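Local atomic coordinates of ABC transporter sugar binding protein (Xanthomonas axonopodis pv. citri, PDB entry 3UOR), a protein that probably binds maltose or related sugars in the periplasm and hands them to an ABC transporter for import. Residues 69-72 with 73-77; 379-382 with 383-386. One frame throughout, in Å; residues are numbered along the deposited sequence.

Contact 1: 69-72 with 73-77; sequences AAHE and KLLTA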
loop_
_atom_site.group_PDB
_atom_site.type_symbol
_atom_site.label_atom_id
_atom_site.label_comp_id
_atom_site.label_asym_id
_atom_site.label_seq_id
_atom_site.Cartn_x
_atom_site.Cartn_y
_atom_site.Cartn_z
ATOM N N ALA A 69 -3.990 -3.835 -17.698
ATOM C CA ALA A 69 -4.602 -3.172 -18.848
ATOM C C ALA A 69 -5.477 -2.001 -18.428
ATOM O O ALA A 69 -6.007 -1.274 -19.267
ATOM C CB ALA A 69 -5.424 -4.160 -19.631
ATOM N N ALA A 70 -5.632 -1.826 -17.124
ATOM C CA ALA A 70 -6.569 -0.850 -16.596
ATOM C C ALA A 70 -6.171 0.580 -16.932
ATOM O O ALA A 70 -7.012 1.383 -17.334
ATOM C CB ALA A 70 -6.703 -1.019 -15.110
ATOM N N HIS A 71 -4.894 0.901 -16.765
ATOM C CA HIS A 71 -4.428 2.259 -17.018
ATOM C C HIS A 71 -4.581 2.687 -18.482
ATOM O O HIS A 71 -4.883 3.842 -18.765
ATOM C CB HIS A 71 -2.979 2.441 -16.576
ATOM C CG HIS A 71 -2.579 3.874 -16.445
ATOM N ND1 HIS A 71 -2.239 4.654 -17.530
ATOM C CD2 HIS A 71 -2.487 4.679 -15.359
ATOM C CE1 HIS A 71 -1.945 5.875 -17.116
ATOM N NE2 HIS A 71 -2.088 5.915 -15.803
ATOM N N GLU A 72 -4.366 1.758 -19.407
ATOM C CA GLU A 72 -4.572 2.047 -20.821
ATOM C C GLU A 72 -6.047 2.151 -21.137
ATOM O O GLU A 72 -6.478 3.069 -21.835
ATOM C CB GLU A 72 -3.966 0.962 -21.702
ATOM C CG GLU A 72 -2.507 1.160 -22.039
ATOM C CD GLU A 72 -2.029 0.174 -23.087
ATOM O OE1 GLU A 72 -2.697 0.059 -24.141
ATOM O OE2 GLU A 72 -0.991 -0.486 -22.855
ATOM N N LYS A 73 -6.827 1.193 -20.649
ATOM C CA LYS A 73 -8.245 1.192 -20.969
ATOM C C LYS A 73 -8.892 2.513 -20.536
ATOM O O LYS A 73 -9.810 3.009 -21.191
ATOM C CB LYS A 73 -8.952 -0.014 -20.343
ATOM C CG LYS A 73 -10.447 -0.056 -20.638
ATOM C CD LYS A 73 -11.028 -1.454 -20.507
ATOM C CE LYS A 73 -12.360 -1.545 -21.247
ATOM N NZ LYS A 73 -12.908 -2.931 -21.308
ATOM N N LEU A 74 -8.386 3.086 -19.446
ATOM C CA LEU A 74 -8.949 4.306 -18.875
ATOM C C LEU A 74 -8.550 5.542 -19.661
ATOM O O LEU A 74 -9.411 6.321 -20.062
ATOM C CB LEU A 74 -8.542 4.458 -17.414
ATOM C CG LEU A 74 -9.400 3.670 -16.419
ATOM C CD1 LEU A 74 -8.735 3.641 -15.048
ATOM C CD2 LEU A 74 -10.819 4.235 -16.336
ATOM N N LEU A 75 -7.251 5.734 -19.870
ATOM C CA LEU A 75 -6.779 6.803 -20.741
ATOM C C LEU A 75 -7.496 6.715 -22.085
ATOM O O LEU A 75 -7.922 7.725 -22.645
ATOM C CB LEU A 75 -5.268 6.708 -20.948
ATOM C CG LEU A 75 -4.406 7.007 -19.725
ATOM C CD1 LEU A 75 -2.937 6.984 -20.110
ATOM C CD2 LEU A 75 -4.787 8.355 -19.134
ATOM N N THR A 76 -7.638 5.491 -22.582
ATOM C CA THR A 76 -8.331 5.236 -23.838
ATOM C C THR A 76 -9.813 5.600 -23.774
ATOM O O THR A 76 -10.311 6.349 -24.616
ATOM C CB THR A 76 -8.177 3.762 -24.264
ATOM O OG1 THR A 76 -6.850 3.546 -24.770
ATOM C CG2 THR A 76 -9.205 3.401 -25.334
ATOM N N ALA A 77 -10.516 5.064 -22.779
ATOM C CA ALA A 77 -11.929 5.377 -22.601
ATOM C C ALA A 77 -12.125 6.877 -22.410
ATOM O O ALA A 77 -13.127 7.440 -22.853
ATOM C CB ALA A 77 -12.504 4.613 -21.423
#
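His-71 and Leu-75 meet one turn apart on helix 67-79, a helix that follows the parallel strand 58-64 in the alpha/beta half of the chain carrying the N-terminus. The touch is made by CE1 and ND1 of the ring and one methyl: CE1 of His-71 lies 3.3 Å from CD1 of Leu-75, with the methyl oblique to the ring. CG of His-71 stands anti to its backbone N (chi1 -163°), which sets the imidazole beside its own carbonyl carbon, where CE1 and ND1 meet CD1 of Leu-75. NE2 is hydrogen-bonded to Glu-96 of helix 94-99, and Trp-93 meets the ring edge-to-face, so the imidazole is held from outside the helix as well. Beneath the side chains run ordinary i to i+4 bonds, such as Leu-75 N to His-71 O at 3.2 Å. The carbonyl of Glu-72 does double duty: it takes Thr-76 N at 2.8 Å, nearly straight out from the C=O, and Thr-76 OG1 at 3.0 Å in a weaker bond. Leu-74 is buried against Trp-35, Leu-89 and Phe-97; from a different side of the helix Lys-73 makes a cation-pi contact with Trp-35. The chemistry is therefore divided: Leu-74 seats the helix on strands 30-36 and 86-90, while Leu-75 and the His-71 to Glu-96 bond join it to helix 94-99, the carboxylate probably polarising the imidazole.

Contact 2: 379-382 with 383-386; sequences RIVQ and EMRL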
loop_
_atom_site.group_PDB
_atom_site.type_symbol
_atom_site.label_atom_id
_atom_site.label_comp_id
_atom_site.label_asym_id
_atom_site.label_seq_id
_atom_site.Cartn_x
_atom_site.Cartn_y
_atom_site.Cartn_z
ATOM N N ARG A 379 7.230 5.869 -11.771
ATOM C CA ARG A 379 8.539 5.848 -12.420
ATOM C C ARG A 379 9.642 6.072 -11.382
ATOM O O ARG A 379 10.648 5.380 -11.355
ATOM C CB ARG A 379 8.626 6.932 -13.494
ATOM C CG ARG A 379 7.786 6.649 -14.737
ATOM C CD ARG A 379 7.556 7.916 -15.569
ATOM N NE ARG A 379 8.726 8.286 -16.366
ATOM C CZ ARG A 379 8.926 9.501 -16.875
ATOM N NH1 ARG A 379 8.030 10.461 -16.647
ATOM N NH2 ARG A 379 10.020 9.760 -17.603
ATOM N N ILE A 380 9.433 7.041 -10.511
ATOM C CA ILE A 380 10.418 7.351 -9.497
ATOM C C ILE A 380 10.770 6.149 -8.611
ATOM O O ILE A 380 11.954 5.857 -8.411
ATOM C CB ILE A 380 9.979 8.580 -8.681
ATOM C CG1 ILE A 380 10.073 9.817 -9.577
ATOM C CG2 ILE A 380 10.829 8.728 -7.426
ATOM C CD1 ILE A 380 9.315 11.041 -9.051
ATOM N N VAL A 381 9.775 5.421 -8.102
ATOM C CA VAL A 381 10.111 4.303 -7.225
ATOM C C VAL A 381 10.732 3.160 -7.976
ATOM O O VAL A 381 11.496 2.413 -7.386
ATOM C CB VAL A 381 8.957 3.759 -6.324
ATOM C CG1 VAL A 381 8.534 4.784 -5.326
ATOM C CG2 VAL A 381 7.806 3.276 -7.142
ATOM N N GLN A 382 10.408 3.004 -9.260
ATOM C CA GLN A 382 11.129 2.036 -10.074
ATOM C C GLN A 382 12.620 2.372 -10.150
ATOM O O GLN A 382 13.448 1.483 -10.033
ATOM C CB GLN A 382 10.534 1.890 -11.481
ATOM C CG GLN A 382 9.173 1.158 -11.522
ATOM C CD GLN A 382 9.121 -0.091 -10.624
ATOM O OE1 GLN A 382 10.111 -0.816 -10.476
ATOM N NE2 GLN A 382 7.958 -0.343 -10.031
ATOM N N GLU A 383 12.973 3.638 -10.362
ATOM C CA GLU A 383 14.394 4.018 -10.328
ATOM C C GLU A 383 14.986 3.729 -8.947
ATOM O O GLU A 383 16.078 3.189 -8.842
ATOM C CB GLU A 383 14.601 5.494 -10.658
ATOM C CG GLU A 383 14.179 5.872 -12.073
ATOM C CD GLU A 383 15.029 5.171 -13.121
ATOM O OE1 GLU A 383 16.233 4.968 -12.867
ATOM O OE2 GLU A 383 14.484 4.822 -14.177
ATOM N N MET A 384 14.247 4.058 -7.889
ATOM C CA MET A 384 14.781 3.907 -6.549
ATOM C C MET A 384 15.173 2.456 -6.356
ATOM O O MET A 384 16.226 2.155 -5.823
ATOM C CB MET A 384 13.750 4.286 -5.481
ATOM C CG MET A 384 14.136 3.805 -4.064
ATOM S SD MET A 384 12.810 4.119 -2.901
ATOM C CE MET A 384 11.732 2.758 -3.340
ATOM N N ARG A 385 14.306 1.555 -6.779
ATOM C CA ARG A 385 14.526 0.149 -6.534
ATOM C C ARG A 385 15.707 -0.386 -7.372
ATOM O O ARG A 385 16.454 -1.265 -6.926
ATOM C CB ARG A 385 13.259 -0.610 -6.882
ATOM C CG ARG A 385 13.408 -2.073 -6.730
ATOM C CD ARG A 385 12.312 -2.784 -7.456
ATOM N NE ARG A 385 12.462 -2.775 -8.908
ATOM C CZ ARG A 385 13.493 -3.303 -9.556
ATOM N NH1 ARG A 385 14.515 -3.843 -8.883
ATOM N NH2 ARG A 385 13.510 -3.268 -10.880
ATOM N N LEU A 386 15.877 0.142 -8.581
ATOM C CA LEU A 386 16.978 -0.309 -9.434
ATOM C C LEU A 386 18.296 0.056 -8.792
ATOM O O LEU A 386 19.246 -0.712 -8.811
ATOM C CB LEU A 386 16.917 0.329 -10.824
ATOM C CG LEU A 386 15.817 -0.198 -11.745
ATOM C CD1 LEU A 386 15.867 0.504 -13.103
ATOM C CD2 LEU A 386 15.954 -1.701 -11.911
HETATM O O HOH W 1 11.318 4.917 -14.277
#
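Gln-382 and Arg-385, three residues apart on helix 377-394, reach across their turn through polar ends. OE1 of Gln-382 accepts from NE of Arg-385 at the edge of the guanidinium and in its plane. The bond is weak because it is long, 3.4 Å from NE to OE1, although the N-H points almost straight at the oxygen (167°). The amide and guanidinium planes are turned 50° apart. A bend at chi2 of Gln-382 (-43°) turns the amide so that OE1 meets NE of Arg-385, outside the helix backbone. Arg-385 also has a second, weak partner: NH1 forms a long ion pair with Glu-389, one turn on.

Four i to i+4 bonds join the segments, among them Met-384 N to Ile-380 O at 3.0 Å and Leu-386 N to Gln-382 O at 3.1 Å. Arg-385 O also accepts from Thr-388 OG1, which makes a weak bond to Met-384 O. The carbonyl of Arg-379 accepts twice. Glu-383 N comes to Arg-379 O at 3.1 Å, and a water donates to the same O from 3.0 Å. That water also donates to OE2 of Glu-383, at 3.2 Å, and so bridges the carboxylate to the carbonyl four residues back. Another bend at chi2, in Glu-383, brings the carboxylate round to the water.

The apolar part is slight: CE of Met-384 comes within 4.2 Å of CB of Val-381. Both side chains also rest on Phe-194. This turn touches helix 195-202 through Met-384 on Leu-198 and Arg-385 on Gln-197, and helix 398-412 through Glu-383, which meets Leu-405, Arg-408 and Ile-412.

Both contacts are local, each within a single helix, and they do not touch: their centres are 23 Å apart and their nearest atoms about 10 Å. Contact 1 comes early in the chain, on a helix packed against strands 30-36 and 86-90, whereas contact 2 lies near the C-terminal end, among side chains that reach helices 195-202 and 398-412. One therefore belongs to a helix laid on a sheet, the other to a helix with helical neighbours. Their centres lie about 21 Å and 16 Å from the centre of the chain, for contacts 1 and 2 respectively.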